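Local coordinates for protein Steely1 (Dictyostelium discoideum, PDB 2H84) that is a probable hybrid polyketide synthase whose C-terminal type III domain, the part present here, extends and cyclizes polyketides and yields acylpyrones in vitro, at residues Thr240-Met244 with Gly360-Ala364; Thr124-Ile128 with Asn153-Cys157. All blocks are in the same frame, centred on the assembly; numbering follows the deposited sequence.

Contact 1: Thr240-Met244 with Gly360-Ala364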
ATOM      1  N   THR A 240       9.326 -17.931   7.927  1.00 19.88           N
ATOM      2  CA  THR A 240       7.905 -18.261   8.106  1.00 18.17           C
ATOM      3  C   THR A 240       7.046 -17.606   7.034  1.00 17.96           C
ATOM      4  O   THR A 240       5.821 -17.508   7.172  1.00 18.52           O
ATOM      5  CB  THR A 240       7.355 -17.794   9.488  1.00 17.00           C
ATOM      6  OG1 THR A 240       7.565 -16.384   9.638  1.00 18.50           O
ATOM      7  CG2 THR A 240       8.023 -18.537  10.621  1.00 14.75           C
ATOM      8  N   GLU A 241       7.686 -17.159   5.963  1.00 17.15           N
ATOM      9  CA  GLU A 241       6.952 -16.491   4.916  1.00 17.29           C
ATOM     10  C   GLU A 241       5.841 -17.354   4.333  1.00 18.24           C
ATOM     11  O   GLU A 241       4.844 -16.826   3.835  1.00 19.43           O
ATOM     12  CB  GLU A 241       7.914 -16.007   3.835  1.00 15.30           C
ATOM     13  CG  GLU A 241       8.808 -14.893   4.342  1.00 14.64           C
ATOM     14  CD  GLU A 241       9.713 -14.307   3.272  1.00 15.57           C
ATOM     15  OE1 GLU A 241      10.473 -13.366   3.591  1.00 16.77           O
ATOM     16  OE2 GLU A 241       9.668 -14.782   2.119  1.00 14.70           O
ATOM     17  N   ASN A 242       5.983 -18.673   4.425  1.00 18.72           N
ATOM     18  CA  ASN A 242       4.966 -19.567   3.885  1.00 19.47           C
ATOM     19  C   ASN A 242       3.839 -19.942   4.838  1.00 19.56           C
ATOM     20  O   ASN A 242       2.940 -20.683   4.459  1.00 19.50           O
ATOM     21  CB  ASN A 242       5.595 -20.847   3.366  1.00 22.84           C
ATOM     22  CG  ASN A 242       6.591 -20.605   2.261  1.00 28.01           C
ATOM     23  OD1 ASN A 242       6.401 -19.765   1.381  1.00 29.17           O
ATOM     24  ND2 ASN A 242       7.671 -21.360   2.299  1.00 31.22           N
ATOM     25  N   ALA A 243       3.889 -19.430   6.064  1.00 19.80           N
ATOM     26  CA  ALA A 243       2.859 -19.703   7.057  1.00 18.32           C
ATOM     27  C   ALA A 243       1.493 -19.288   6.523  1.00 18.23           C
ATOM     28  O   ALA A 243       0.495 -19.983   6.711  1.00 18.04           O
ATOM     29  CB  ALA A 243       3.157 -18.959   8.304  1.00 18.81           C
ATOM     30  N   MET A 244       1.455 -18.139   5.864  1.00 17.36           N
ATOM     31  CA  MET A 244       0.220 -17.620   5.295  1.00 17.78           C
ATOM     32  C   MET A 244       0.435 -17.260   3.834  1.00 18.06           C
ATOM     33  O   MET A 244       1.286 -16.446   3.512  1.00 18.12           O
ATOM     34  CB  MET A 244      -0.238 -16.374   6.052  1.00 18.65           C
ATOM     35  CG  MET A 244      -0.631 -16.637   7.491  1.00 19.54           C
ATOM     36  SD  MET A 244      -1.092 -15.142   8.320  1.00 18.25           S
ATOM     37  CE  MET A 244      -2.741 -14.824   7.550  1.00 17.84           C
ATOM     38  N   GLY A 360      -0.288 -11.254  10.901  1.00 15.39           N
ATOM     39  CA  GLY A 360      -0.562 -11.551   9.505  1.00 15.15           C
ATOM     40  C   GLY A 360       0.626 -12.070   8.749  1.00 15.41           C
ATOM     41  O   GLY A 360       1.615 -12.486   9.329  1.00 15.73           O
ATOM     42  N   PRO A 361       0.503 -12.103   7.418  1.00 15.63           N
ATOM     43  CA  PRO A 361       1.581 -12.577   6.544  1.00 15.27           C
ATOM     44  C   PRO A 361       3.016 -12.092   6.916  1.00 15.11           C
ATOM     45  O   PRO A 361       3.145 -10.884   7.256  1.00 17.80           O
ATOM     46  CB  PRO A 361       1.117 -12.078   5.203  1.00 15.15           C
ATOM     47  CG  PRO A 361      -0.371 -12.607   5.287  1.00 16.69           C
ATOM     48  CD  PRO A 361      -0.813 -12.243   6.724  1.00 15.98           C
ATOM     49  N   GLY A 362       3.994 -12.964   6.810  1.00 14.37           N
ATOM     50  CA  GLY A 362       5.225 -12.620   7.143  1.00 11.70           C
ATOM     51  C   GLY A 362       5.981 -13.792   7.774  1.00 10.31           C
ATOM     52  O   GLY A 362       7.021 -14.162   7.080  1.00 11.46           O
ATOM     53  N   LEU A 363       5.730 -14.304   8.969  1.00  9.33           N
ATOM     54  CA  LEU A 363       4.758 -13.759   9.748  1.00 10.49           C
ATOM     55  C   LEU A 363       5.073 -12.436  10.447  1.00 10.50           C
ATOM     56  O   LEU A 363       6.253 -12.007  10.618  1.00 13.15           O
ATOM     57  CB  LEU A 363       4.421 -14.816  10.763  1.00 11.10           C
ATOM     58  CG  LEU A 363       3.897 -16.117  10.167  1.00 11.41           C
ATOM     59  CD1 LEU A 363       4.085 -17.366  11.033  1.00  9.70           C
ATOM     60  CD2 LEU A 363       2.429 -15.862   9.935  1.00 10.61           C
ATOM     61  N   ALA A 364       4.072 -11.781  11.024  1.00  9.44           N
ATOM     62  CA  ALA A 364       4.283 -10.509  11.753  1.00  9.09           C
ATOM     63  C   ALA A 364       3.259 -10.179  12.789  1.00  9.07           C
ATOM     64  O   ALA A 364       2.109 -10.491  12.624  1.00  5.93           O
ATOM     65  CB  ALA A 364       4.473  -9.371  10.712  1.00  9.31           C
TER
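In the thiolase fold of type III polyketide synthases, the loop that corresponds to the family's GFGPG motif borders the active site. Here its Gly360-Pro361-Gly362 portion makes the turn of a β-hairpin between strands 353-360 and 364-372. Gly360 and Ala364 close the turn through two backbone hydrogen bonds, and the three residues between them press against Thr240-Met244. That segment starts with a type I β turn, Thr240 to Ala243, leaving a shallow hollow. Leu363 is the knob that fills it: CD1 lies 3.6 Å from Thr240 CB and 3.3 Å from Ala243 CB, the small alanine leaving room. Met244 forms the far wall, with SD 3.9 Å from Leu363 CD2, and its long, flexible side chain reaches on to lie over Pro361, its nearest atom about 4 Å from the side chain of Cys157, the predicted active-site residue. The peptide bond before Leu363 is cis, and Gly362 has backbone angles that would press a β-carbon against the preceding carbonyl oxygen. Both features probably help the loop turn sharply. Thr240 OG1 accepts Leu363 N at 2.9 Å and also bonds Phe237 O, so a small hydroxyl serves two backbone groups. The Glu241 carboxylate forms a salt bridge with Lys136 of the second subunit. Nearer the backbone, Glu241 CA makes a CA-H···O contact of 3.2 Å with Gly362 O, while Met244 SD sits 3.3 Å from Pro361 CD.

Contact 2: Thr124-Ile128 with Asn153-Cys157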
ATOM      1  N   THR A 124      -6.435  -2.313   2.284  1.00  5.45           N
ATOM      2  CA  THR A 124      -7.059  -3.547   1.808  1.00  5.58           C
ATOM      3  C   THR A 124      -6.020  -4.481   1.215  1.00  8.03           C
ATOM      4  O   THR A 124      -4.921  -4.037   0.865  1.00  9.93           O
ATOM      5  CB  THR A 124      -8.113  -3.292   0.713  1.00  5.08           C
ATOM      6  OG1 THR A 124      -8.768  -4.529   0.389  1.00  3.19           O
ATOM      7  CG2 THR A 124      -7.462  -2.722  -0.545  1.00  1.38           C
ATOM      8  N   SER A 125      -6.366  -5.769   1.111  1.00  8.62           N
ATOM      9  CA  SER A 125      -5.477  -6.783   0.535  1.00  8.47           C
ATOM     10  C   SER A 125      -6.316  -7.860  -0.126  1.00  8.57           C
ATOM     11  O   SER A 125      -5.795  -8.876  -0.570  1.00  8.40           O
ATOM     12  CB  SER A 125      -4.603  -7.417   1.610  1.00  8.79           C
ATOM     13  OG  SER A 125      -3.868  -6.430   2.309  1.00 12.12           O
ATOM     14  N   THR A 126      -7.625  -7.635  -0.191  1.00  8.84           N
ATOM     15  CA  THR A 126      -8.533  -8.600  -0.805  1.00  7.41           C
ATOM     16  C   THR A 126      -8.946  -8.245  -2.227  1.00  5.72           C
ATOM     17  O   THR A 126      -9.812  -8.890  -2.798  1.00  5.89           O
ATOM     18  CB  THR A 126      -9.809  -8.788   0.045  1.00  8.69           C
ATOM     19  OG1 THR A 126     -10.214  -7.531   0.601  1.00  9.14           O
ATOM     20  CG2 THR A 126      -9.561  -9.774   1.155  1.00  7.87           C
ATOM     21  N   GLY A 127      -8.326  -7.225  -2.802  1.00  5.41           N
ATOM     22  CA  GLY A 127      -8.658  -6.839  -4.162  1.00  5.74           C
ATOM     23  C   GLY A 127      -7.812  -5.662  -4.599  1.00  6.11           C
ATOM     24  O   GLY A 127      -7.299  -4.930  -3.759  1.00  6.29           O
ATOM     25  N   ILE A 128      -7.667  -5.474  -5.907  1.00  6.29           N
ATOM     26  CA  ILE A 128      -6.862  -4.378  -6.439  1.00  7.39           C
ATOM     27  C   ILE A 128      -7.691  -3.350  -7.196  1.00  8.25           C
ATOM     28  O   ILE A 128      -8.272  -3.657  -8.236  1.00  9.95           O
ATOM     29  CB  ILE A 128      -5.764  -4.913  -7.389  1.00  7.82           C
ATOM     30  CG1 ILE A 128      -4.933  -5.982  -6.674  1.00  5.90           C
ATOM     31  CG2 ILE A 128      -4.878  -3.774  -7.863  1.00  5.80           C
ATOM     32  CD1 ILE A 128      -4.239  -5.488  -5.417  1.00  2.51           C
ATOM     33  N   ASN A 153      -1.694  -0.977   1.200  1.00 10.90           N
ATOM     34  CA  ASN A 153      -2.261  -2.222   0.711  1.00 10.62           C
ATOM     35  C   ASN A 153      -1.272  -3.392   0.686  1.00 12.18           C
ATOM     36  O   ASN A 153      -0.054  -3.208   0.609  1.00 13.06           O
ATOM     37  CB  ASN A 153      -2.821  -1.994  -0.687  1.00  8.98           C
ATOM     38  CG  ASN A 153      -3.665  -0.745  -0.775  1.00  6.75           C
ATOM     39  OD1 ASN A 153      -4.675  -0.612  -0.076  1.00  6.98           O
ATOM     40  ND2 ASN A 153      -3.258   0.185  -1.639  1.00  6.56           N
ATOM     41  N   LEU A 154      -1.815  -4.603   0.751  1.00 12.18           N
ATOM     42  CA  LEU A 154      -1.016  -5.822   0.705  1.00 11.28           C
ATOM     43  C   LEU A 154      -0.317  -6.156   2.006  1.00 11.36           C
ATOM     44  O   LEU A 154       0.705  -6.822   1.997  1.00 12.45           O
ATOM     45  CB  LEU A 154       0.018  -5.740  -0.427  1.00  9.91           C
ATOM     46  CG  LEU A 154      -0.534  -5.428  -1.830  1.00  9.57           C
ATOM     47  CD1 LEU A 154       0.558  -5.594  -2.870  1.00  8.74           C
ATOM     48  CD2 LEU A 154      -1.689  -6.351  -2.152  1.00  8.22           C
ATOM     49  N   MET A 155      -0.865  -5.709   3.131  1.00 12.17           N
ATOM     50  CA  MET A 155      -0.246  -6.012   4.415  1.00 11.68           C
ATOM     51  C   MET A 155      -0.964  -7.155   5.118  1.00 11.62           C
ATOM     52  O   MET A 155      -0.486  -7.675   6.132  1.00 12.05           O
ATOM     53  CB  MET A 155      -0.206  -4.769   5.309  1.00 12.28           C
ATOM     54  CG  MET A 155       0.723  -3.696   4.771  1.00 13.51           C
ATOM     55  SD  MET A 155       1.159  -2.435   5.949  1.00 12.50           S
ATOM     56  CE  MET A 155       2.704  -3.033   6.528  1.00 15.36           C
ATOM     57  N   GLY A 156      -2.114  -7.542   4.578  1.00  9.93           N
ATOM     58  CA  GLY A 156      -2.857  -8.646   5.149  1.00 11.11           C
ATOM     59  C   GLY A 156      -3.701  -8.332   6.363  1.00 11.44           C
ATOM     60  O   GLY A 156      -4.006  -7.175   6.637  1.00  9.75           O
ATOM     61  N   CYS A 157      -4.061  -9.383   7.095  1.00 13.27           N
ATOM     62  CA  CYS A 157      -4.899  -9.266   8.275  1.00 14.32           C
ATOM     63  C   CYS A 157      -4.388  -8.288   9.309  1.00 14.79           C
ATOM     64  O   CYS A 157      -5.184  -7.699  10.036  1.00 17.72           O
ATOM     65  CB  CYS A 157      -5.092 -10.640   8.922  1.00 15.48           C
ATOM     66  SG  CYS A 157      -5.792 -11.877   7.814  1.00 14.56           S
TER
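Asn153 lies where strand 148-153, parallel to strand 119-124, gives way to the loop that leads to helix 159-171. Asn153 CA approaches Thr124 O at 3.2 Å in a CA-H···O contact. The amide of its side chain suits a subunit boundary, because Asn153 ND2 bonds Asp132 OD1 of its own chain and Asn153 O of the second subunit, while Asn153 OD1 packs 3.5 Å from Thr124 CG2. Leu154 follows in a left-handed backbone conformation that swings the chain out of the strand. Leu154 N gives a hydrogen bond to Thr124 O (3.2 Å) and a weak one to Ser125 OG (3.2 Å). The apolar end comes back over the loop, Leu154 CD2 lying 4.2 Å from Ile128 CD1, and it also packs on Ile128 of the second subunit, so branched apolar side chains of both subunits pack here. Met155 sends its flexible side chain the other way, to Ser151 of the second subunit. At Gly156 the backbone takes angles at which a β-carbon would collide with the preceding carbonyl oxygen, and Gly156 N bonds Ser125 OG at 3.1 Å. Cys157, the predicted active-site residue, comes next, just before helix 159-171, in the manner of the thiolase-fold nucleophile; its side chain does not touch Thr124-Ile128 but meets His298 and Ser333. Ser125 is short enough for OG to lie against the Leu154-Gly156 backbone. Using its hydroxyl oxygen as a shared acceptor for backbone N-H groups, it probably fixes the path of the chain into Cys157 while taking no direct part at the thiol.

Contact 2 comes first along the chain and closes before contact 1 opens. Their centres are about 14 Å apart. Contact 2 belongs to the N-terminal half of the thiolase fold, in the loops that follow strands 119-124 and 148-153. Contact 1 belongs to the C-terminal half, where the turn between strands 353-360 and 364-372 meets the loop between strands 227-236 and 244-249. The two meet where Met244 CE packs 4.2 Å from Cys157 SG, so both halves of the fold contribute to the surroundings of the predicted active-site cysteine. Each contact also touches the second subunit, tying these surroundings to the homodimer.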